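Local coordinates for protein cyclopenase asqI (Emericella nidulans, PDB 5YY3) that catalyses the ring contraction of 4'-methoxycyclopenin to 4'-methoxyviridicatin, with release of methyl isocyanate, in aspoquinolone biosynthesis, at residues L167-D181 with V453-E465. Numbering follows the deposited sequence.
Sequences LHGHALLSYWRDDYD and VNFMESKAKLGHE
L167 lays its CD2 methyl alongside the K459 chain, 3.7 Å from CE, as the two side chains run past each other in opposite directions. Beyond it, K459 bends at its last torsion (chi4 57°) and NZ donates a hydrogen bond to A171 O (3.1 Å) from above the carbonyl plane, an oxygen that also accepts from S174 N; E160 forms a salt bridge with this ammonium. Y175 CA makes a CA-H...O contact with S458 O (3.0 Å), and its CB packs on A460 CB at 3.8 Å; the hydroxyl goes on to E228 and W232. One water ties Y175 O and D179 OD2 to L462 N. D179 is the N-cap of helix 180-193, its OD1 accepting from L182 N, while K461 NZ meets OD2 from above the carboxylate plane. Y180 N donates to the anti lone pair of E457 OE2 (3.0 Å, 166°), and the Y180 ring takes the F455 edge on one face, CD2 over the ring centre and planes 77° apart. D181 OD2 holds K461 NZ through its anti lone pair (2.9 Å). E457 OE2 joins this buried salt-bridge network, giving K461 its syn lone pair, and OE1 bonds the Y541 hydroxyl. The contact thus joins the start of zinc-ligand helix 180-193, which carries H186 and H190, to strand 461-475 of the Ig-like region, beside strand 443-449 and helix 210-231.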
ATOM      1  N   LEU A 167      -5.297   9.233  -2.793  1.00 26.45           N
ATOM      2  CA  LEU A 167      -5.843   7.915  -2.513  1.00 27.20           C
ATOM      3  C   LEU A 167      -5.601   7.445  -1.067  1.00 33.92           C
ATOM      4  O   LEU A 167      -5.073   6.356  -0.839  1.00 45.14           O
ATOM      5  CB  LEU A 167      -5.242   6.908  -3.500  1.00 25.36           C
ATOM      6  CG  LEU A 167      -5.736   7.061  -4.939  1.00 27.01           C
ATOM      7  CD1 LEU A 167      -4.923   6.208  -5.887  1.00 26.57           C
ATOM      8  CD2 LEU A 167      -7.225   6.714  -5.052  1.00 31.68           C
ATOM      9  N   HIS A 168      -5.985   8.265  -0.095  1.00 31.54           N
ATOM     10  CA  HIS A 168      -5.787   7.941   1.316  1.00 35.21           C
ATOM     11  C   HIS A 168      -7.142   7.790   1.988  1.00 31.41           C
ATOM     12  O   HIS A 168      -8.172   8.010   1.356  1.00 33.44           O
ATOM     13  CB  HIS A 168      -4.941   9.019   2.018  1.00 30.07           C
ATOM     14  CG  HIS A 168      -3.562   9.160   1.448  1.00 48.45           C
ATOM     15  ND1 HIS A 168      -2.577   8.211   1.625  1.00 51.87           N
ATOM     16  CD2 HIS A 168      -3.009  10.130   0.669  1.00 44.06           C
ATOM     17  CE1 HIS A 168      -1.473   8.591   1.000  1.00 35.68           C
ATOM     18  NE2 HIS A 168      -1.711   9.749   0.407  1.00 33.47           N
ATOM     19  N   GLY A 169      -7.144   7.403   3.259  1.00 31.21           N
ATOM     20  CA  GLY A 169      -8.380   7.250   4.005  1.00 25.70           C
ATOM     21  C   GLY A 169      -9.394   6.347   3.327  1.00 29.96           C
ATOM     22  O   GLY A 169      -9.095   5.202   2.975  1.00 30.19           O
ATOM     23  N   HIS A 170     -10.601   6.873   3.135  1.00 24.56           N
ATOM     24  CA  HIS A 170     -11.661   6.131   2.480  1.00 26.91           C
ATOM     25  C   HIS A 170     -11.922   6.674   1.067  1.00 26.89           C
ATOM     26  O   HIS A 170     -13.056   6.645   0.585  1.00 24.82           O
ATOM     27  CB  HIS A 170     -12.947   6.186   3.318  1.00 33.27           C
ATOM     28  CG  HIS A 170     -12.893   5.378   4.581  1.00 27.47           C
ATOM     29  ND1 HIS A 170     -12.529   5.919   5.798  1.00 27.41           N
ATOM     30  CD2 HIS A 170     -13.179   4.074   4.819  1.00 27.10           C
ATOM     31  CE1 HIS A 170     -12.587   4.980   6.729  1.00 29.51           C
ATOM     32  NE2 HIS A 170     -12.982   3.851   6.161  1.00 24.52           N
ATOM     33  N   ALA A 171     -10.878   7.172   0.404  1.00 24.47           N
ATOM     34  CA  ALA A 171     -11.043   7.723  -0.941  1.00 24.18           C
ATOM     35  C   ALA A 171     -11.535   6.668  -1.935  1.00 25.52           C
ATOM     36  O   ALA A 171     -12.257   6.987  -2.883  1.00 26.50           O
ATOM     37  CB  ALA A 171      -9.747   8.337  -1.430  1.00 22.42           C
ATOM     38  N   LEU A 172     -11.154   5.413  -1.729  1.00 22.52           N
ATOM     39  CA  LEU A 172     -11.559   4.370  -2.660  1.00 23.31           C
ATOM     40  C   LEU A 172     -13.083   4.205  -2.716  1.00 24.77           C
ATOM     41  O   LEU A 172     -13.627   3.770  -3.742  1.00 25.49           O
ATOM     42  CB  LEU A 172     -10.885   3.038  -2.301  1.00 27.16           C
ATOM     43  CG  LEU A 172      -9.395   2.909  -2.680  1.00 25.28           C
ATOM     44  CD1 LEU A 172      -8.844   1.531  -2.302  1.00 24.45           C
ATOM     45  CD2 LEU A 172      -9.163   3.198  -4.170  1.00 20.05           C
ATOM     46  N   LEU A 173     -13.761   4.563  -1.627  1.00 22.69           N
ATOM     47  CA  LEU A 173     -15.222   4.402  -1.507  1.00 23.31           C
ATOM     48  C   LEU A 173     -15.997   5.497  -2.239  1.00 23.58           C
ATOM     49  O   LEU A 173     -17.227   5.522  -2.245  1.00 22.48           O
ATOM     50  CB  LEU A 173     -15.636   4.406  -0.043  1.00 21.36           C
ATOM     51  CG  LEU A 173     -15.073   3.220   0.739  1.00 25.25           C
ATOM     52  CD1 LEU A 173     -15.587   3.246   2.186  1.00 19.93           C
ATOM     53  CD2 LEU A 173     -15.463   1.927   0.021  1.00 21.48           C
ATOM     54  N   SER A 174     -15.260   6.418  -2.830  1.00 23.12           N
ATOM     55  CA  SER A 174     -15.831   7.490  -3.621  1.00 21.73           C
ATOM     56  C   SER A 174     -16.891   7.002  -4.631  1.00 19.67           C
ATOM     57  O   SER A 174     -17.894   7.678  -4.843  1.00 22.67           O
ATOM     58  CB  SER A 174     -14.662   8.246  -4.300  1.00 24.87           C
ATOM     59  OG  SER A 174     -14.957   8.605  -5.627  1.00 28.19           O
ATOM     60  N   TYR A 175     -16.685   5.832  -5.236  1.00 18.49           N
ATOM     61  CA  TYR A 175     -17.657   5.301  -6.218  1.00 21.38           C
ATOM     62  C   TYR A 175     -19.042   5.111  -5.588  1.00 21.50           C
ATOM     63  O   TYR A 175     -20.087   5.308  -6.218  1.00 20.85           O
ATOM     64  CB  TYR A 175     -17.181   3.961  -6.825  1.00 19.92           C
ATOM     65  CG  TYR A 175     -17.228   2.792  -5.855  1.00 19.41           C
ATOM     66  CD1 TYR A 175     -16.142   2.501  -5.026  1.00 17.58           C
ATOM     67  CD2 TYR A 175     -18.360   1.983  -5.763  1.00 17.38           C
ATOM     68  CE1 TYR A 175     -16.189   1.441  -4.131  1.00 16.44           C
ATOM     69  CE2 TYR A 175     -18.420   0.935  -4.869  1.00 19.54           C
ATOM     70  CZ  TYR A 175     -17.331   0.659  -4.057  1.00 16.90           C
ATOM     71  OH  TYR A 175     -17.398  -0.397  -3.162  1.00 20.33           O
ATOM     72  N   TRP A 176     -19.033   4.737  -4.321  1.00 20.42           N
ATOM     73  CA  TRP A 176     -20.248   4.483  -3.589  1.00 20.04           C
ATOM     74  C   TRP A 176     -20.859   5.808  -3.119  1.00 23.69           C
ATOM     75  O   TRP A 176     -22.058   6.028  -3.270  1.00 25.59           O
ATOM     76  CB  TRP A 176     -19.934   3.567  -2.412  1.00 19.67           C
ATOM     77  CG  TRP A 176     -21.051   2.763  -1.856  1.00 18.03           C
ATOM     78  CD1 TRP A 176     -21.412   1.512  -2.236  1.00 17.73           C
ATOM     79  CD2 TRP A 176     -21.906   3.115  -0.748  1.00 18.48           C
ATOM     80  NE1 TRP A 176     -22.453   1.064  -1.454  1.00 19.34           N
ATOM     81  CE2 TRP A 176     -22.772   2.026  -0.537  1.00 17.04           C
ATOM     82  CE3 TRP A 176     -22.016   4.241   0.071  1.00 17.67           C
ATOM     83  CZ2 TRP A 176     -23.749   2.033   0.466  1.00 19.84           C
ATOM     84  CZ3 TRP A 176     -22.997   4.247   1.069  1.00 18.57           C
ATOM     85  CH2 TRP A 176     -23.850   3.153   1.249  1.00 16.39           C
ATOM     86  N   ARG A 177     -20.043   6.697  -2.565  1.00 20.12           N
ATOM     87  CA  ARG A 177     -20.578   7.973  -2.060  1.00 21.14           C
ATOM     88  C   ARG A 177     -21.032   8.916  -3.178  1.00 25.68           C
ATOM     89  O   ARG A 177     -21.985   9.688  -2.996  1.00 19.93           O
ATOM     90  CB  ARG A 177     -19.547   8.675  -1.185  1.00 20.70           C
ATOM     91  CG  ARG A 177     -19.127   7.883   0.067  1.00 21.56           C
ATOM     92  CD  ARG A 177     -18.254   8.753   0.981  1.00 19.74           C
ATOM     93  NE  ARG A 177     -17.176   9.372   0.216  1.00 24.35           N
ATOM     94  CZ  ARG A 177     -15.901   8.980   0.243  1.00 21.72           C
ATOM     95  NH1 ARG A 177     -15.506   7.983   1.027  1.00 19.18           N
ATOM     96  NH2 ARG A 177     -15.012   9.597  -0.513  1.00 22.16           N
ATOM     97  N   ASP A 178     -20.369   8.853  -4.334  1.00 19.95           N
ATOM     98  CA  ASP A 178     -20.741   9.702  -5.468  1.00 20.19           C
ATOM     99  C   ASP A 178     -21.787   9.060  -6.358  1.00 22.85           C
ATOM    100  O   ASP A 178     -22.137   9.617  -7.400  1.00 25.01           O
ATOM    101  CB  ASP A 178     -19.531  10.027  -6.337  1.00 22.43           C
ATOM    102  CG  ASP A 178     -18.595  11.004  -5.693  1.00 21.73           C
ATOM    103  OD1 ASP A 178     -19.062  11.963  -5.076  1.00 20.97           O
ATOM    104  OD2 ASP A 178     -17.367  10.824  -5.835  1.00 31.06           O
ATOM    105  N   ASP A 179     -22.255   7.875  -5.996  1.00 20.67           N
ATOM    106  CA  ASP A 179     -23.219   7.203  -6.853  1.00 24.57           C
ATOM    107  C   ASP A 179     -24.421   8.116  -7.113  1.00 21.19           C
ATOM    108  O   ASP A 179     -25.051   8.619  -6.177  1.00 23.67           O
ATOM    109  CB  ASP A 179     -23.661   5.882  -6.244  1.00 18.55           C
ATOM    110  CG  ASP A 179     -24.645   5.153  -7.118  1.00 22.32           C
ATOM    111  OD1 ASP A 179     -25.824   5.555  -7.135  1.00 22.75           O
ATOM    112  OD2 ASP A 179     -24.246   4.177  -7.791  1.00 22.20           O
ATOM    113  N   TYR A 180     -24.708   8.337  -8.393  1.00 25.19           N
ATOM    114  CA  TYR A 180     -25.781   9.236  -8.792  1.00 25.08           C
ATOM    115  C   TYR A 180     -27.104   8.842  -8.155  1.00 26.21           C
ATOM    116  O   TYR A 180     -27.852   9.694  -7.692  1.00 24.29           O
ATOM    117  CB  TYR A 180     -25.972   9.269 -10.323  1.00 23.88           C
ATOM    118  CG  TYR A 180     -27.197  10.086 -10.669  1.00 28.13           C
ATOM    119  CD1 TYR A 180     -27.156  11.480 -10.611  1.00 30.31           C
ATOM    120  CD2 TYR A 180     -28.422   9.474 -10.949  1.00 25.97           C
ATOM    121  CE1 TYR A 180     -28.279  12.245 -10.873  1.00 27.29           C
ATOM    122  CE2 TYR A 180     -29.555  10.234 -11.210  1.00 26.81           C
ATOM    123  CZ  TYR A 180     -29.469  11.623 -11.163  1.00 27.64           C
ATOM    124  OH  TYR A 180     -30.568  12.396 -11.421  1.00 28.86           O
ATOM    125  N   ASP A 181     -27.414   7.548  -8.168  1.00 22.88           N
ATOM    126  CA  ASP A 181     -28.725   7.116  -7.745  1.00 22.17           C
ATOM    127  C   ASP A 181     -28.839   7.136  -6.222  1.00 21.20           C
ATOM    128  O   ASP A 181     -29.920   7.371  -5.685  1.00 22.77           O
ATOM    129  CB  ASP A 181     -29.041   5.733  -8.337  1.00 22.33           C
ATOM    130  CG  ASP A 181     -29.152   5.776  -9.866  1.00 27.11           C
ATOM    131  OD1 ASP A 181     -30.199   6.242 -10.369  1.00 27.95           O
ATOM    132  OD2 ASP A 181     -28.188   5.372 -10.566  1.00 26.44           O
ATOM    133  N   VAL A 453     -19.290  10.132 -15.615  1.00 30.71           N
ATOM    134  CA  VAL A 453     -18.693  11.382 -15.128  1.00 23.73           C
ATOM    135  C   VAL A 453     -19.628  12.574 -15.275  1.00 28.38           C
ATOM    136  O   VAL A 453     -19.616  13.480 -14.445  1.00 28.67           O
ATOM    137  CB  VAL A 453     -17.380  11.689 -15.860  1.00 28.45           C
ATOM    138  CG1 VAL A 453     -16.744  12.940 -15.308  1.00 31.57           C
ATOM    139  CG2 VAL A 453     -16.429  10.531 -15.720  1.00 30.47           C
ATOM    140  N   ASN A 454     -20.436  12.574 -16.335  1.00 29.19           N
ATOM    141  CA  ASN A 454     -21.433  13.631 -16.541  1.00 30.82           C
ATOM    142  C   ASN A 454     -22.537  13.609 -15.473  1.00 28.42           C
ATOM    143  O   ASN A 454     -23.189  14.620 -15.243  1.00 35.68           O
ATOM    144  CB  ASN A 454     -22.060  13.515 -17.935  1.00 26.17           C
ATOM    145  CG  ASN A 454     -22.648  12.137 -18.198  1.00 28.95           C
ATOM    146  OD1 ASN A 454     -21.996  11.118 -17.968  1.00 29.04           O
ATOM    147  ND2 ASN A 454     -23.895  12.099 -18.659  1.00 29.57           N
ATOM    148  N   PHE A 455     -22.755  12.453 -14.840  1.00 26.72           N
ATOM    149  CA  PHE A 455     -23.666  12.343 -13.700  1.00 23.86           C
ATOM    150  C   PHE A 455     -22.934  12.455 -12.349  1.00 27.95           C
ATOM    151  O   PHE A 455     -23.414  11.936 -11.331  1.00 25.72           O
ATOM    152  CB  PHE A 455     -24.430  11.019 -13.742  1.00 31.30           C
ATOM    153  CG  PHE A 455     -25.566  10.979 -14.739  1.00 31.78           C
ATOM    154  CD1 PHE A 455     -25.332  10.690 -16.073  1.00 32.02           C
ATOM    155  CD2 PHE A 455     -26.876  11.211 -14.330  1.00 29.34           C
ATOM    156  CE1 PHE A 455     -26.388  10.637 -16.989  1.00 35.02           C
ATOM    157  CE2 PHE A 455     -27.931  11.154 -15.243  1.00 34.93           C
ATOM    158  CZ  PHE A 455     -27.680  10.868 -16.574  1.00 27.81           C
ATOM    159  N   MET A 456     -21.773  13.113 -12.353  1.00 26.85           N
ATOM    160  CA  MET A 456     -20.997  13.395 -11.134  1.00 27.21           C
ATOM    161  C   MET A 456     -20.559  12.164 -10.336  1.00 25.14           C
ATOM    162  O   MET A 456     -20.481  12.217  -9.114  1.00 25.45           O
ATOM    163  CB  MET A 456     -21.784  14.334 -10.213  1.00 24.56           C
ATOM    164  CG  MET A 456     -22.141  15.664 -10.884  1.00 32.55           C
ATOM    165  SD  MET A 456     -20.682  16.476 -11.575  1.00 38.24           S
ATOM    166  CE  MET A 456     -21.325  17.247 -13.063  1.00 37.70           C
ATOM    167  N   GLU A 457     -20.248  11.069 -11.022  1.00 25.43           N
ATOM    168  CA  GLU A 457     -19.770   9.856 -10.353  1.00 26.91           C
ATOM    169  C   GLU A 457     -18.251   9.741 -10.456  1.00 26.72           C
ATOM    170  O   GLU A 457     -17.628  10.380 -11.300  1.00 23.74           O
ATOM    171  CB  GLU A 457     -20.436   8.611 -10.947  1.00 22.26           C
ATOM    172  CG  GLU A 457     -21.949   8.613 -10.821  1.00 22.63           C
ATOM    173  CD  GLU A 457     -22.582   7.338 -11.348  1.00 24.93           C
ATOM    174  OE1 GLU A 457     -22.129   6.811 -12.379  1.00 23.87           O
ATOM    175  OE2 GLU A 457     -23.545   6.861 -10.729  1.00 23.37           O
ATOM    176  N   SER A 458     -17.649   8.934  -9.588  1.00 23.77           N
ATOM    177  CA  SER A 458     -16.199   8.766  -9.632  1.00 22.94           C
ATOM    178  C   SER A 458     -15.786   7.327  -9.391  1.00 25.50           C
ATOM    179  O   SER A 458     -16.492   6.582  -8.707  1.00 24.23           O
ATOM    180  CB  SER A 458     -15.523   9.685  -8.616  1.00 28.78           C
ATOM    181  OG  SER A 458     -16.062   9.493  -7.316  1.00 27.29           O
ATOM    182  N   LYS A 459     -14.656   6.952  -9.998  1.00 25.68           N
ATOM    183  CA  LYS A 459     -13.936   5.700  -9.743  1.00 23.80           C
ATOM    184  C   LYS A 459     -14.622   4.437 -10.285  1.00 22.98           C
ATOM    185  O   LYS A 459     -13.954   3.573 -10.839  1.00 25.26           O
ATOM    186  CB  LYS A 459     -13.660   5.549  -8.238  1.00 20.93           C
ATOM    187  CG  LYS A 459     -12.653   6.581  -7.692  1.00 24.77           C
ATOM    188  CD  LYS A 459     -11.859   6.016  -6.501  1.00 23.71           C
ATOM    189  CE  LYS A 459     -10.830   7.014  -5.965  1.00 24.68           C
ATOM    190  NZ  LYS A 459     -11.447   8.323  -5.544  1.00 22.66           N
ATOM    191  N   ALA A 460     -15.940   4.331 -10.123  1.00 22.23           N
ATOM    192  CA  ALA A 460     -16.700   3.189 -10.642  1.00 24.78           C
ATOM    193  C   ALA A 460     -18.209   3.429 -10.534  1.00 22.95           C
ATOM    194  O   ALA A 460     -18.654   4.368  -9.874  1.00 23.39           O
ATOM    195  CB  ALA A 460     -16.327   1.903  -9.901  1.00 19.96           C
ATOM    196  N   LYS A 461     -18.973   2.588 -11.222  1.00 20.70           N
ATOM    197  CA  LYS A 461     -20.412   2.480 -11.030  1.00 22.54           C
ATOM    198  C   LYS A 461     -20.710   1.051 -10.601  1.00 19.11           C
ATOM    199  O   LYS A 461     -20.566   0.133 -11.407  1.00 23.41           O
ATOM    200  CB  LYS A 461     -21.188   2.814 -12.309  1.00 24.37           C
ATOM    201  CG  LYS A 461     -22.708   2.655 -12.178  1.00 20.66           C
ATOM    202  CD  LYS A 461     -23.282   3.697 -11.214  1.00 24.31           C
ATOM    203  CE  LYS A 461     -24.792   3.607 -11.093  1.00 22.66           C
ATOM    204  NZ  LYS A 461     -25.374   4.821 -10.440  1.00 18.31           N
ATOM    205  N   LEU A 462     -21.098   0.856  -9.345  1.00 18.99           N
ATOM    206  CA  LEU A 462     -21.357  -0.487  -8.836  1.00 20.22           C
ATOM    207  C   LEU A 462     -22.649  -1.029  -9.445  1.00 21.77           C
ATOM    208  O   LEU A 462     -23.550  -0.274  -9.820  1.00 22.21           O
ATOM    209  CB  LEU A 462     -21.442  -0.486  -7.313  1.00 18.03           C
ATOM    210  CG  LEU A 462     -21.698  -1.855  -6.658  1.00 22.15           C
ATOM    211  CD1 LEU A 462     -20.562  -2.822  -6.964  1.00 20.25           C
ATOM    212  CD2 LEU A 462     -21.905  -1.743  -5.150  1.00 13.67           C
ATOM    213  N   GLY A 463     -22.727  -2.344  -9.561  1.00 23.93           N
ATOM    214  CA  GLY A 463     -23.928  -3.018 -10.003  1.00 23.31           C
ATOM    215  C   GLY A 463     -23.821  -4.463  -9.568  1.00 24.45           C
ATOM    216  O   GLY A 463     -22.779  -4.898  -9.060  1.00 23.20           O
ATOM    217  N   HIS A 464     -24.890  -5.224  -9.750  1.00 24.07           N
ATOM    218  CA  HIS A 464     -24.804  -6.638  -9.436  1.00 26.55           C
ATOM    219  C   HIS A 464     -25.610  -7.459 -10.432  1.00 25.53           C
ATOM    220  O   HIS A 464     -26.592  -6.971 -11.001  1.00 25.49           O
ATOM    221  CB  HIS A 464     -25.294  -6.895  -8.012  1.00 21.15           C
ATOM    222  CG  HIS A 464     -26.750  -6.611  -7.826  1.00 23.75           C
ATOM    223  ND1 HIS A 464     -27.731  -7.521  -8.152  1.00 21.85           N
ATOM    224  CD2 HIS A 464     -27.396  -5.509  -7.370  1.00 23.41           C
ATOM    225  CE1 HIS A 464     -28.917  -6.998  -7.895  1.00 23.29           C
ATOM    226  NE2 HIS A 464     -28.742  -5.780  -7.415  1.00 22.44           N
ATOM    227  N   GLU A 465     -25.191  -8.704 -10.644  1.00 24.30           N
ATOM    228  CA  GLU A 465     -25.984  -9.623 -11.447  1.00 28.07           C
ATOM    229  C   GLU A 465     -27.303  -9.838 -10.731  1.00 24.40           C
ATOM    230  O   GLU A 465     -27.349  -9.774  -9.500  1.00 21.79           O
ATOM    231  CB  GLU A 465     -25.266 -10.964 -11.666  1.00 26.14           C
ATOM    232  CG  GLU A 465     -23.945 -10.869 -12.409  1.00 26.29           C
ATOM    233  CD  GLU A 465     -24.068 -10.188 -13.759  1.00 33.23           C
ATOM    234  OE1 GLU A 465     -25.182 -10.189 -14.338  1.00 36.18           O
ATOM    235  OE2 GLU A 465     -23.038  -9.643 -14.233  1.00 40.87           O
TER
HETATM  236  O   HOH W   1     -21.587   2.945  -7.691  1.00 21.74           O
HETATM  237  O   HOH W   2     -23.444  11.529  -8.443  1.00 24.25           O